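Local coordinates for protein farnesyl pyrophosphate synthetase (Staphylococcus aureus, PDB 5H9D) that probably catalyses magnesium-dependent condensation of isoprenyl diphosphates into heptaprenyl diphosphate, at residues N293-L298 / L306-T311. Residues are numbered along the deposited sequence; the frame is centred on the assembly and turned at random.
Sequences NLISEL and LLLSLT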
# COMPACT_ATOMS: atom_id res chain seq x y z
N ASN A 293 24.73 9.98 -12.77
CA ASN A 293 25.61 11.08 -12.42
C ASN A 293 25.85 11.06 -10.91
O ASN A 293 26.99 11.10 -10.44
CB ASN A 293 25.00 12.43 -12.85
CG ASN A 293 25.76 13.62 -12.28
OD1 ASN A 293 26.97 13.77 -12.50
ND2 ASN A 293 25.05 14.47 -11.54
N LEU A 294 24.77 10.98 -10.15
CA LEU A 294 24.83 10.96 -8.70
C LEU A 294 25.46 9.68 -8.14
O LEU A 294 25.99 9.69 -7.03
CB LEU A 294 23.43 11.10 -8.12
CG LEU A 294 22.76 12.47 -8.15
CD1 LEU A 294 21.35 12.34 -7.64
CD2 LEU A 294 23.54 13.44 -7.26
N ILE A 295 25.40 8.59 -8.89
CA ILE A 295 25.93 7.35 -8.36
C ILE A 295 27.44 7.46 -8.40
O ILE A 295 28.16 6.91 -7.55
CB ILE A 295 25.42 6.10 -9.17
CG1 ILE A 295 23.90 5.96 -9.01
CG2 ILE A 295 26.09 4.80 -8.68
CD1 ILE A 295 23.29 4.86 -9.84
N SER A 296 27.90 8.21 -9.38
CA SER A 296 29.32 8.41 -9.59
C SER A 296 29.89 9.22 -8.46
O SER A 296 30.95 8.91 -7.94
CB SER A 296 29.53 9.09 -10.92
OG SER A 296 28.96 8.27 -11.93
N GLU A 297 29.16 10.24 -8.04
CA GLU A 297 29.61 11.07 -6.95
C GLU A 297 29.69 10.31 -5.61
O GLU A 297 29.88 10.91 -4.56
CB GLU A 297 28.70 12.29 -6.85
CG GLU A 297 28.87 13.24 -8.03
CD GLU A 297 27.77 14.30 -8.14
OE1 GLU A 297 27.30 14.82 -7.09
OE2 GLU A 297 27.40 14.63 -9.30
N LEU A 298 29.54 8.99 -5.65
CA LEU A 298 29.61 8.17 -4.43
C LEU A 298 30.95 7.41 -4.37
O LEU A 298 31.55 7.11 -5.40
CB LEU A 298 28.47 7.14 -4.40
CG LEU A 298 27.03 7.50 -3.95
CD1 LEU A 298 26.08 6.40 -4.39
CD2 LEU A 298 26.97 7.69 -2.43
N LEU A 306 27.80 -2.22 -8.02
CA LEU A 306 26.55 -2.97 -8.10
C LEU A 306 25.39 -2.07 -8.40
O LEU A 306 24.53 -2.41 -9.18
CB LEU A 306 26.32 -3.76 -6.81
CG LEU A 306 27.16 -5.05 -6.69
CD1 LEU A 306 27.12 -5.61 -5.28
CD2 LEU A 306 26.65 -6.07 -7.69
N LEU A 307 25.37 -0.90 -7.78
CA LEU A 307 24.31 0.06 -8.02
C LEU A 307 24.43 0.52 -9.48
O LEU A 307 23.43 0.55 -10.19
CB LEU A 307 24.46 1.23 -7.05
CG LEU A 307 23.37 2.28 -6.79
CD1 LEU A 307 22.07 1.64 -6.42
CD2 LEU A 307 23.86 3.19 -5.65
N LEU A 308 25.65 0.84 -9.93
CA LEU A 308 25.88 1.26 -11.32
C LEU A 308 25.37 0.19 -12.28
O LEU A 308 24.68 0.48 -13.26
CB LEU A 308 27.38 1.50 -11.59
CG LEU A 308 27.97 2.86 -11.20
CD1 LEU A 308 29.44 2.70 -10.85
CD2 LEU A 308 27.80 3.84 -12.32
N SER A 309 25.72 -1.06 -11.99
CA SER A 309 25.28 -2.19 -12.78
C SER A 309 23.75 -2.34 -12.76
O SER A 309 23.11 -2.43 -13.80
CB SER A 309 25.92 -3.46 -12.23
OG SER A 309 25.46 -4.59 -12.94
N LEU A 310 23.16 -2.36 -11.57
CA LEU A 310 21.72 -2.49 -11.44
C LEU A 310 21.00 -1.29 -12.08
O LEU A 310 19.98 -1.46 -12.73
CB LEU A 310 21.32 -2.62 -9.96
CG LEU A 310 19.81 -2.67 -9.66
CD1 LEU A 310 19.18 -3.92 -10.30
CD2 LEU A 310 19.57 -2.68 -8.15
N THR A 311 21.51 -0.09 -11.89
CA THR A 311 20.87 1.08 -12.48
C THR A 311 20.96 1.06 -14.01
O THR A 311 20.23 1.78 -14.69
CB THR A 311 21.53 2.37 -11.99
OG1 THR A 311 21.44 2.43 -10.58
CG2 THR A 311 20.85 3.60 -12.60
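Ile295 carries most of this apolar contact, its two branches meeting Leu307, Leu308 and Thr311 on the facing helix. The backbones come closest at Ile295 and Leu308, with CA atoms 6.8 Å apart. The branch methyl CG2 of Ile295 lies 3.7 Å from CG of Leu308, the two side chains sliding past each other in opposite directions. A chi1 of -65° sets CG1 anti to the carbonyl carbon and CG2 anti to the backbone N, which gives the two branches different neighbours: CG2 faces Leu308 and also reaches Leu307, while CD1, at the end of the extended CG1 arm, goes to Leu307 and Thr311. CD1 of Ile295 is 4.0 Å from CG of Leu307, whose side chain runs obliquely to it, and it meets Thr311 tip to tip. Leu298, just beyond the helix end, adds a smaller contact from its CD1 to CD2 of Leu307 at 4.1 Å, the side chains crossing at about a right angle.

No hydrogen bond joins the two segments. The buried hydroxyl of Thr311 turns back on its own helix: OG1 donates to O of Leu307 at 2.8 Å, from above the carbonyl plane. That oxygen also accepts from N of Thr311.

The contact closes a helical hairpin, the end of helix 276-296 packing against helix 302-315 across a short connection; NZ of Lys304, near the start of helix 302-315, hydrogen-bonds to O of Ser296 and O of Leu298. Helix 188-215 covers Ile295 and Thr311 through Ile197 and Ile201, and helix 43-51 meets Leu307 through Phe47 and Leu50, packing the hairpin against other helices of the mainly helical prenyltransferase fold.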